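Local coordinates for oxidoreductase (Thermotoga maritima, PDB 1ZH8), which binds NADP and probably catalyses NADP-dependent oxidation or reduction of an alcohol or sugar-like substrate, as a member of the GFO/IDH/MocA family, at residues A[86-91]-A[107-112]; A[113-118]-A[136-141]; A[21-26]-A[45-50]. One frame throughout, in Å; residues are numbered along the deposited sequence.

Contact 1 (A[86-91]-A[107-112]); sequences VDLTLP and VHVICE. With NAP (NADP nicotinamide-adenine-dinucleotide phosphate), chain D.
Val86 and Val109, Asp87 and Ile110, and Leu88 and Cys111 stand opposite one another on neighbouring parallel strands, whose axes run 4.8 Å apart at 18°. The backbone rungs weave back and forth: Val86 N donates to His108 O, Ile110 N to Val86 O and Leu88 N to Ile110 O, each at 2.9 Å, and finally Glu112 N to Leu88 O, a longer 3.2 Å. On the face that carries Val86, Leu88, Val109 and Cys111, these apolar side chains pack against helices 74-79 and 95-104, Val86 on the first, Val109 and Cys111 on the second and Leu88 on both. CD1 of Leu88 reaches back over CG1 of Val109 at 3.4 Å and also touches SG of Cys111. Strands 85-88 and 108-112, with helix 95-104 between them, form a beta-alpha-beta unit of the Rossmann fold, and the cofactor lies at their C-terminal ends. On the other face, Asp87 and Ile110 lie side by side. With CG anti to the backbone N (chi1 179°), Asp87 rests OD1 3.6 Å from CG2 of Ile110, while its OD2 is bonded to His34. Beyond the last rung, Thr89 CG2 packs on Glu112 CG at 3.8 Å. Glutamate suits this strand end because its two oxygens divide the work: OE2 binds His34, and OE1 accepts the nicotinamide amide N7N of NADP at 3.2 Å, almost straight at 171°. Leu90 O accepts from the nicotinamide-ribose hydroxyl O3D at 2.8 Å.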
# COMPACT_ATOMS: atom_id res chain seq x y z
N VAL A 86 21.60 -27.02 21.43
CA VAL A 86 22.44 -26.46 20.41
C VAL A 86 21.77 -25.22 19.81
O VAL A 86 20.53 -25.09 19.80
CB VAL A 86 22.83 -27.51 19.33
CG1 VAL A 86 23.67 -28.66 19.94
CG2 VAL A 86 21.59 -28.07 18.61
N ASP A 87 22.60 -24.29 19.38
CA ASP A 87 22.13 -23.07 18.75
C ASP A 87 22.55 -23.10 17.28
O ASP A 87 23.74 -23.11 16.97
CB ASP A 87 22.73 -21.88 19.49
CG ASP A 87 22.32 -20.54 18.90
OD1 ASP A 87 21.28 -20.49 18.19
OD2 ASP A 87 23.05 -19.54 19.15
N LEU A 88 21.58 -23.12 16.38
CA LEU A 88 21.89 -23.21 14.96
C LEU A 88 21.79 -21.85 14.30
O LEU A 88 20.70 -21.25 14.27
CB LEU A 88 20.99 -24.23 14.25
CG LEU A 88 20.69 -25.54 14.98
CD1 LEU A 88 19.63 -26.41 14.24
CD2 LEU A 88 21.96 -26.32 15.23
N THR A 89 22.93 -21.36 13.81
CA THR A 89 22.97 -20.12 13.04
C THR A 89 23.55 -20.43 11.68
O THR A 89 24.69 -20.06 11.37
CB THR A 89 23.81 -19.04 13.77
OG1 THR A 89 24.96 -19.66 14.35
CG2 THR A 89 22.98 -18.40 14.89
N LEU A 90 22.76 -21.11 10.86
CA LEU A 90 23.23 -21.75 9.65
C LEU A 90 22.50 -21.22 8.43
O LEU A 90 21.47 -20.52 8.58
CB LEU A 90 22.96 -23.24 9.73
CG LEU A 90 23.70 -23.92 10.88
CD1 LEU A 90 23.05 -25.25 11.18
CD2 LEU A 90 25.13 -24.09 10.51
N PRO A 91 23.01 -21.56 7.23
CA PRO A 91 22.21 -21.41 6.03
C PRO A 91 20.88 -22.13 6.24
O PRO A 91 20.86 -23.29 6.69
CB PRO A 91 23.05 -22.13 4.96
CG PRO A 91 24.45 -22.01 5.43
CD PRO A 91 24.36 -22.09 6.94
N VAL A 107 18.56 -33.76 22.21
CA VAL A 107 19.15 -32.45 22.53
C VAL A 107 18.17 -31.34 22.13
O VAL A 107 17.64 -31.38 21.03
CB VAL A 107 20.53 -32.29 21.83
CG1 VAL A 107 20.98 -30.87 21.83
CG2 VAL A 107 21.59 -33.17 22.49
N HIS A 108 17.93 -30.35 22.99
CA HIS A 108 17.10 -29.18 22.60
C HIS A 108 17.77 -28.36 21.51
O HIS A 108 19.00 -28.39 21.37
CB HIS A 108 16.82 -28.26 23.78
CG HIS A 108 16.26 -28.96 24.97
ND1 HIS A 108 14.92 -29.24 25.10
CD2 HIS A 108 16.86 -29.45 26.08
CE1 HIS A 108 14.72 -29.87 26.24
NE2 HIS A 108 15.88 -30.01 26.85
N VAL A 109 16.96 -27.64 20.76
CA VAL A 109 17.47 -26.81 19.66
C VAL A 109 16.85 -25.41 19.72
O VAL A 109 15.63 -25.27 19.77
CB VAL A 109 17.10 -27.38 18.26
CG1 VAL A 109 17.95 -26.72 17.19
CG2 VAL A 109 17.26 -28.86 18.19
N ILE A 110 17.70 -24.38 19.71
CA ILE A 110 17.28 -23.06 19.31
C ILE A 110 17.83 -22.76 17.91
O ILE A 110 19.02 -22.90 17.65
CB ILE A 110 17.64 -21.96 20.33
CG1 ILE A 110 17.16 -20.58 19.83
CG2 ILE A 110 19.14 -21.97 20.67
CD1 ILE A 110 17.09 -19.51 20.95
N CYS A 111 16.95 -22.37 17.01
CA CYS A 111 17.31 -22.26 15.62
C CYS A 111 16.81 -20.97 15.05
O CYS A 111 15.68 -20.54 15.33
CB CYS A 111 16.73 -23.44 14.83
SG CYS A 111 17.16 -23.45 13.08
N GLU A 112 17.65 -20.35 14.25
CA GLU A 112 17.35 -19.06 13.66
C GLU A 112 16.22 -19.13 12.64
O GLU A 112 15.97 -20.18 12.04
CB GLU A 112 18.61 -18.44 13.02
CG GLU A 112 19.39 -17.55 13.96
CD GLU A 112 18.62 -16.28 14.32
OE1 GLU A 112 17.55 -16.02 13.71
OE2 GLU A 112 19.05 -15.56 15.23
PA NAP D . 26.59 -16.61 7.70
O1A NAP D . 27.48 -15.50 8.12
O2A NAP D . 26.88 -17.13 6.36
O5B NAP D . 26.64 -17.75 8.84
C5B NAP D . 26.46 -19.10 8.49
C4B NAP D . 27.51 -19.91 9.22
O4B NAP D . 27.24 -21.30 9.09
C3B NAP D . 28.90 -19.69 8.63
O3B NAP D . 29.77 -19.73 9.73
C2B NAP D . 29.06 -20.92 7.76
O2B NAP D . 30.31 -21.37 7.25
C1B NAP D . 28.42 -21.96 8.65
N9A NAP D . 28.10 -23.17 7.90
C8A NAP D . 27.73 -23.27 6.57
N7A NAP D . 27.51 -24.58 6.30
C5A NAP D . 27.74 -25.30 7.43
C6A NAP D . 27.67 -26.65 7.73
N6A NAP D . 27.35 -27.53 6.80
N1A NAP D . 27.95 -27.09 9.00
C2A NAP D . 28.30 -26.19 9.97
N3A NAP D . 28.38 -24.85 9.69
C4A NAP D . 28.10 -24.42 8.44
O3 NAP D . 25.08 -16.09 7.71
PN NAP D . 24.35 -15.44 8.99
O1N NAP D . 25.10 -15.61 10.28
O2N NAP D . 23.97 -14.14 8.46
O5D NAP D . 23.00 -16.29 9.16
C5D NAP D . 22.92 -17.54 9.81
C4D NAP D . 21.50 -17.73 10.34
O4D NAP D . 21.17 -16.64 11.19
C3D NAP D . 20.48 -17.72 9.19
O3D NAP D . 19.48 -18.69 9.40
C2D NAP D . 19.85 -16.34 9.25
O2D NAP D . 18.52 -16.33 8.79
C1D NAP D . 19.99 -16.01 10.73
N1N NAP D . 20.03 -14.56 10.93
C2N NAP D . 19.08 -13.99 11.73
C3N NAP D . 19.07 -12.61 11.95
C7N NAP D . 18.17 -12.02 13.00
O7N NAP D . 18.20 -10.61 13.13
N7N NAP D . 17.38 -12.78 13.78
C4N NAP D . 20.06 -11.82 11.35
C5N NAP D . 21.04 -12.41 10.55
C6N NAP D . 21.02 -13.79 10.34
P2B NAP D . 31.84 -21.06 7.68
O1X NAP D . 32.29 -21.96 8.81
O2X NAP D . 32.00 -19.63 8.11
O3X NAP D . 32.63 -21.35 6.42

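Contact 2 (A[113-118]-A[136-141]); sequences KPISTD and VYIAEN. With NAP (NADP nicotinamide-adenine-dinucleotide phosphate), chain D.
Lys113 folds back on itself: chi1 of 38° puts CG between the backbone N and the carbonyl carbon, against Ala139 O and Glu140 OE1, and two further bends at chi2 and chi3 turn CD and NZ to the NADP. The contact lies at the C-terminal edge of the Rossmann sheet, where the loop after strand 108-112 passes the end of strand 136-139. No hydrogen bond joins the two segments; they meet by van der Waals contact, carbon against carbon at the isoleucines and lysine carbon against oxygen at Ala139 and Glu140. CG of Lys113 sits 3.5 Å from Ala139 O and 3.8 Å from Glu140 OE1, while CG2 of Ile138, anti to its backbone N, comes up under Lys113 CA at 4.0 Å. Further along, Ile115 CG1 and Ile138 CG1 meet at an oblique crossing. These two branched chains suit a buried place, with helices 119-131 and 313-329 closing over Ile115 and Ala316 of the latter also against Ile138.

The lysine is apolar in its middle and charged at its tip, and both parts are used. Its NZ pairs with Asp198 in a salt bridge and donates to the nicotinamide-ribose hydroxyl O2D of NADP at 3.3 Å, while CD lies 3.6 Å from C2N of the nicotinamide. A leucine in place of Lys113 would probably leave Asp198 without its charge partner and O2D without one of its two grips. The other grip is the backbone, since Lys113 O accepts from O2D, just ahead of the cis peptide bond to Pro114. Glu140 turns its OE2 to His202. Asn141 OD1 accepts from the nicotinamide amide N7N at 2.9 Å, with an angle of 160° at the hydrogen.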
# COMPACT_ATOMS: atom_id res chain seq x y z
N LYS A 113 15.54 -18.00 12.47
CA LYS A 113 14.57 -17.85 11.40
C LYS A 113 15.34 -17.75 10.09
O LYS A 113 16.53 -17.47 10.11
CB LYS A 113 13.72 -16.59 11.63
CG LYS A 113 14.47 -15.35 12.19
CD LYS A 113 15.64 -14.85 11.30
CE LYS A 113 15.15 -14.33 9.97
NZ LYS A 113 16.24 -14.02 9.04
N PRO A 114 14.67 -17.99 8.95
CA PRO A 114 13.32 -18.57 8.80
C PRO A 114 13.30 -20.01 9.28
O PRO A 114 14.35 -20.68 9.26
CB PRO A 114 13.06 -18.50 7.29
CG PRO A 114 14.10 -17.46 6.76
CD PRO A 114 15.27 -17.63 7.65
N ILE A 115 12.12 -20.50 9.70
CA ILE A 115 11.98 -21.88 10.10
C ILE A 115 12.63 -22.84 9.08
O ILE A 115 13.36 -23.74 9.47
CB ILE A 115 10.51 -22.26 10.39
CG1 ILE A 115 10.42 -23.66 11.00
CG2 ILE A 115 9.64 -22.15 9.14
CD1 ILE A 115 8.99 -24.17 11.22
N SER A 116 12.39 -22.63 7.78
CA SER A 116 13.01 -23.43 6.72
C SER A 116 12.94 -22.70 5.38
O SER A 116 12.61 -21.52 5.36
CB SER A 116 12.37 -24.81 6.61
OG SER A 116 13.15 -25.64 5.75
N THR A 117 13.23 -23.39 4.28
CA THR A 117 13.41 -22.75 2.99
C THR A 117 12.07 -22.41 2.35
O THR A 117 12.00 -21.55 1.47
CB THR A 117 14.17 -23.68 2.02
OG1 THR A 117 13.48 -24.93 1.97
CG2 THR A 117 15.60 -23.91 2.49
N ASP A 118 11.03 -23.12 2.79
CA ASP A 118 9.67 -22.99 2.27
C ASP A 118 8.70 -23.70 3.21
O ASP A 118 9.11 -24.41 4.14
CB ASP A 118 9.56 -23.58 0.85
CG ASP A 118 10.17 -24.97 0.77
OD1 ASP A 118 9.56 -25.90 1.32
OD2 ASP A 118 11.27 -25.12 0.19
N VAL A 136 12.02 -27.54 20.37
CA VAL A 136 12.47 -26.79 19.20
C VAL A 136 11.97 -25.35 19.33
O VAL A 136 10.77 -25.10 19.45
CB VAL A 136 11.99 -27.39 17.86
CG1 VAL A 136 12.54 -26.55 16.67
CG2 VAL A 136 12.43 -28.83 17.75
N TYR A 137 12.92 -24.42 19.30
CA TYR A 137 12.63 -23.02 19.46
C TYR A 137 13.16 -22.29 18.24
O TYR A 137 14.37 -22.28 18.02
CB TYR A 137 13.31 -22.53 20.74
CG TYR A 137 12.87 -21.16 21.17
CD1 TYR A 137 13.27 -20.01 20.47
CD2 TYR A 137 12.07 -21.00 22.30
CE1 TYR A 137 12.86 -18.74 20.87
CE2 TYR A 137 11.67 -19.74 22.71
CZ TYR A 137 12.07 -18.62 22.00
OH TYR A 137 11.66 -17.38 22.40
N ILE A 138 12.27 -21.71 17.42
CA ILE A 138 12.70 -20.90 16.27
C ILE A 138 12.79 -19.46 16.72
O ILE A 138 11.80 -18.87 17.16
CB ILE A 138 11.77 -20.95 15.05
CG1 ILE A 138 11.38 -22.39 14.69
CG2 ILE A 138 12.45 -20.23 13.85
CD1 ILE A 138 12.60 -23.35 14.40
N ALA A 139 14.00 -18.92 16.59
CA ALA A 139 14.37 -17.67 17.25
C ALA A 139 13.96 -16.48 16.39
O ALA A 139 14.77 -15.93 15.60
CB ALA A 139 15.90 -17.66 17.55
N GLU A 140 12.70 -16.11 16.53
CA GLU A 140 12.15 -15.01 15.79
C GLU A 140 12.20 -13.85 16.73
O GLU A 140 11.30 -13.68 17.58
CB GLU A 140 10.73 -15.32 15.34
CG GLU A 140 10.01 -14.13 14.72
CD GLU A 140 10.89 -13.37 13.74
OE1 GLU A 140 11.05 -13.84 12.59
OE2 GLU A 140 11.43 -12.30 14.12
N ASN A 141 13.26 -13.07 16.64
CA ASN A 141 13.49 -12.04 17.66
C ASN A 141 12.47 -10.88 17.61
O ASN A 141 12.20 -10.26 18.64
CB ASN A 141 14.92 -11.52 17.61
CG ASN A 141 15.24 -10.87 16.30
OD1 ASN A 141 15.25 -11.53 15.25
ND2 ASN A 141 15.45 -9.59 16.33
PA NAP D . 26.59 -16.61 7.70
O1A NAP D . 27.48 -15.50 8.12
O2A NAP D . 26.88 -17.13 6.36
O5B NAP D . 26.64 -17.75 8.84
C5B NAP D . 26.46 -19.10 8.49
C4B NAP D . 27.51 -19.91 9.22
O4B NAP D . 27.24 -21.30 9.09
C3B NAP D . 28.90 -19.69 8.63
O3B NAP D . 29.77 -19.73 9.73
C2B NAP D . 29.06 -20.92 7.76
O2B NAP D . 30.31 -21.37 7.25
C1B NAP D . 28.42 -21.96 8.65
N9A NAP D . 28.10 -23.17 7.90
C8A NAP D . 27.73 -23.27 6.57
N7A NAP D . 27.51 -24.58 6.30
C5A NAP D . 27.74 -25.30 7.43
C6A NAP D . 27.67 -26.65 7.73
N6A NAP D . 27.35 -27.53 6.80
N1A NAP D . 27.95 -27.09 9.00
C2A NAP D . 28.30 -26.19 9.97
N3A NAP D . 28.38 -24.85 9.69
C4A NAP D . 28.10 -24.42 8.44
O3 NAP D . 25.08 -16.09 7.71
PN NAP D . 24.35 -15.44 8.99
O1N NAP D . 25.10 -15.61 10.28
O2N NAP D . 23.97 -14.14 8.46
O5D NAP D . 23.00 -16.29 9.16
C5D NAP D . 22.92 -17.54 9.81
C4D NAP D . 21.50 -17.73 10.34
O4D NAP D . 21.17 -16.64 11.19
C3D NAP D . 20.48 -17.72 9.19
O3D NAP D . 19.48 -18.69 9.40
C2D NAP D . 19.85 -16.34 9.25
O2D NAP D . 18.52 -16.33 8.79
C1D NAP D . 19.99 -16.01 10.73
N1N NAP D . 20.03 -14.56 10.93
C2N NAP D . 19.08 -13.99 11.73
C3N NAP D . 19.07 -12.61 11.95
C7N NAP D . 18.17 -12.02 13.00
O7N NAP D . 18.20 -10.61 13.13
N7N NAP D . 17.38 -12.78 13.78
C4N NAP D . 20.06 -11.82 11.35
C5N NAP D . 21.04 -12.41 10.55
C6N NAP D . 21.02 -13.79 10.34
P2B NAP D . 31.84 -21.06 7.68
O1X NAP D . 32.29 -21.96 8.81
O2X NAP D . 32.00 -19.63 8.11
O3X NAP D . 32.63 -21.35 6.42

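Contact 3 (A[21-26]-A[45-50]); sequences LGIVGC and FEITAV. With NAP (NADP nicotinamide-adenine-dinucleotide phosphate), chain D.
Leu21 uses both its backbone polar atoms on the neighbouring strand: its N donates to Glu46 O at 2.7 Å, nearly in line with the carbonyl, and its O accepts from Thr48 N at 3.1 Å. The next rung, Ile23 N to Ala49 O at 2.9 Å, does not follow the same count. Leu21 pairs with Ile47 but Gly22 with Ala49, so strand 45-50 carries one extra residue here, a beta bulge. The axes of the two short strand segments are inclined at 32°. Gly22 CA makes a CA-H...O contact with Ala49 O at 3.2 Å. Thr48, at the bulge, turns its OG1 to Leu82 O.

Aliphatic packing spreads outward along the face of Leu21, Ile23, Ile47 and Val50. Ile23 is its middle: CG1 touches Ile47 CG2 at 3.8 Å, and CB lies beside Val50 CG2, the two side chains pointing the same way. At one end, Leu21, with its CG anti to the backbone N (chi1 -171°), extends CD2 to CD1 of the Phe45 ring at 4.1 Å. At the other, the SG of Cys26 rests on Val50 CG1, and Phe61 of helix 55-65 packs on both residues. Leu38 of helix 28-39 and Phe61 cover this layer.

Past the strand, Gly25 has a backbone shape suited to a residue without a side chain, and a CB there would run into the cofactor ribose O4B. Strand 19-24, this glycine turn and helix 28-39, leading on to strand 45-51, make up the dinucleotide-binding beta-alpha-beta unit of a Rossmann fold.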
# COMPACT_ATOMS: atom_id res chain seq x y z
N LEU A 21 25.41 -25.31 26.15
CA LEU A 21 24.97 -24.93 24.82
C LEU A 21 26.09 -25.09 23.81
O LEU A 21 27.22 -24.69 24.07
CB LEU A 21 24.54 -23.47 24.86
CG LEU A 21 23.84 -22.86 23.66
CD1 LEU A 21 22.45 -23.45 23.49
CD2 LEU A 21 23.73 -21.36 23.87
N GLY A 22 25.76 -25.66 22.66
CA GLY A 22 26.69 -25.80 21.54
C GLY A 22 26.32 -24.84 20.43
O GLY A 22 25.14 -24.75 20.03
N ILE A 23 27.30 -24.08 19.96
CA ILE A 23 27.10 -23.13 18.86
C ILE A 23 27.43 -23.82 17.55
O ILE A 23 28.50 -24.39 17.41
CB ILE A 23 27.99 -21.90 19.03
CG1 ILE A 23 27.87 -21.31 20.45
CG2 ILE A 23 27.69 -20.89 17.93
CD1 ILE A 23 26.49 -20.81 20.89
N VAL A 24 26.50 -23.80 16.59
CA VAL A 24 26.73 -24.46 15.31
C VAL A 24 26.55 -23.45 14.19
O VAL A 24 25.45 -22.94 13.96
CB VAL A 24 25.75 -25.64 15.05
CG1 VAL A 24 26.15 -26.38 13.74
CG2 VAL A 24 25.67 -26.59 16.26
N GLY A 25 27.64 -23.19 13.47
CA GLY A 25 27.66 -22.17 12.43
C GLY A 25 28.17 -20.86 12.99
O GLY A 25 27.39 -20.08 13.51
N CYS A 26 29.47 -20.64 12.90
CA CYS A 26 30.09 -19.47 13.50
C CYS A 26 30.26 -18.37 12.47
O CYS A 26 31.37 -18.11 11.97
CB CYS A 26 31.45 -19.88 14.07
SG CYS A 26 31.34 -21.22 15.28
N PHE A 45 23.39 -19.74 30.69
CA PHE A 45 24.01 -20.51 29.61
C PHE A 45 25.50 -20.66 29.80
O PHE A 45 26.18 -19.73 30.24
CB PHE A 45 23.73 -19.85 28.26
CG PHE A 45 22.29 -19.81 27.89
CD1 PHE A 45 21.67 -20.91 27.33
CD2 PHE A 45 21.53 -18.67 28.15
CE1 PHE A 45 20.33 -20.89 27.01
CE2 PHE A 45 20.17 -18.63 27.82
CZ PHE A 45 19.57 -19.73 27.25
N GLU A 46 26.01 -21.84 29.46
CA GLU A 46 27.42 -22.03 29.29
C GLU A 46 27.69 -22.60 27.90
O GLU A 46 27.09 -23.63 27.50
CB GLU A 46 28.01 -22.95 30.36
CG GLU A 46 29.55 -22.90 30.42
CD GLU A 46 30.17 -24.07 31.17
OE1 GLU A 46 29.47 -25.08 31.41
OE2 GLU A 46 31.36 -23.98 31.52
N ILE A 47 28.57 -21.94 27.16
CA ILE A 47 28.97 -22.45 25.85
C ILE A 47 30.12 -23.42 26.04
O ILE A 47 31.21 -23.05 26.43
CB ILE A 47 29.33 -21.33 24.90
CG1 ILE A 47 28.08 -20.47 24.66
CG2 ILE A 47 29.93 -21.91 23.61
CD1 ILE A 47 28.36 -19.11 24.07
N THR A 48 29.82 -24.69 25.78
CA THR A 48 30.73 -25.77 26.04
C THR A 48 31.28 -26.39 24.75
O THR A 48 32.27 -27.13 24.80
CB THR A 48 30.02 -26.87 26.80
OG1 THR A 48 28.81 -27.23 26.09
CG2 THR A 48 29.66 -26.40 28.19
N ALA A 49 30.63 -26.12 23.61
CA ALA A 49 31.06 -26.70 22.33
C ALA A 49 30.74 -25.81 21.14
O ALA A 49 29.81 -25.01 21.18
CB ALA A 49 30.47 -28.10 22.12
N VAL A 50 31.49 -26.00 20.07
CA VAL A 50 31.49 -25.11 18.93
C VAL A 50 31.90 -25.92 17.70
O VAL A 50 32.73 -26.83 17.79
CB VAL A 50 32.45 -23.91 19.20
CG1 VAL A 50 33.11 -23.41 17.96
CG2 VAL A 50 31.71 -22.77 19.90
PA NAP D . 26.59 -16.61 7.70
O1A NAP D . 27.48 -15.50 8.12
O2A NAP D . 26.88 -17.13 6.36
O5B NAP D . 26.64 -17.75 8.84
C5B NAP D . 26.46 -19.10 8.49
C4B NAP D . 27.51 -19.91 9.22
O4B NAP D . 27.24 -21.30 9.09
C3B NAP D . 28.90 -19.69 8.63
O3B NAP D . 29.77 -19.73 9.73
C2B NAP D . 29.06 -20.92 7.76
O2B NAP D . 30.31 -21.37 7.25
C1B NAP D . 28.42 -21.96 8.65
N9A NAP D . 28.10 -23.17 7.90
C8A NAP D . 27.73 -23.27 6.57
N7A NAP D . 27.51 -24.58 6.30
C5A NAP D . 27.74 -25.30 7.43
C6A NAP D . 27.67 -26.65 7.73
N6A NAP D . 27.35 -27.53 6.80
N1A NAP D . 27.95 -27.09 9.00
C2A NAP D . 28.30 -26.19 9.97
N3A NAP D . 28.38 -24.85 9.69
C4A NAP D . 28.10 -24.42 8.44
O3 NAP D . 25.08 -16.09 7.71
PN NAP D . 24.35 -15.44 8.99
O1N NAP D . 25.10 -15.61 10.28
O2N NAP D . 23.97 -14.14 8.46
O5D NAP D . 23.00 -16.29 9.16
C5D NAP D . 22.92 -17.54 9.81
C4D NAP D . 21.50 -17.73 10.34
O4D NAP D . 21.17 -16.64 11.19
C3D NAP D . 20.48 -17.72 9.19
O3D NAP D . 19.48 -18.69 9.40
C2D NAP D . 19.85 -16.34 9.25
O2D NAP D . 18.52 -16.33 8.79
C1D NAP D . 19.99 -16.01 10.73
N1N NAP D . 20.03 -14.56 10.93
C2N NAP D . 19.08 -13.99 11.73
C3N NAP D . 19.07 -12.61 11.95
C7N NAP D . 18.17 -12.02 13.00
O7N NAP D . 18.20 -10.61 13.13
N7N NAP D . 17.38 -12.78 13.78
C4N NAP D . 20.06 -11.82 11.35
C5N NAP D . 21.04 -12.41 10.55
C6N NAP D . 21.02 -13.79 10.34
P2B NAP D . 31.84 -21.06 7.68
O1X NAP D . 32.29 -21.96 8.81
O2X NAP D . 32.00 -19.63 8.11
O3X NAP D . 32.63 -21.35 6.42

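All three contacts belong to one parallel sheet, and each lends residues to the same NADP. Contact 1 lies in the middle, its centre about 9 Å from that of contact 2 and about 10 Å from that of contact 3. Strand 108-112 joins contact 1 to contact 2, with Cys111 O 2.7 Å from Ala139 N. On the other flank, Asp87 N lies 2.7 Å from Gly22 O, and Thr89 OG1 is hydrogen-bonded to Gly25 O in contact 3. Contacts 2 and 3 do not touch, their nearest atoms being about 9 Å apart. The cofactor bridges that gap: contact 3 meets the adenosine ribose, contact 2 the nicotinamide end, and contact 1, between them, touches both the adenine and the nicotinamide half.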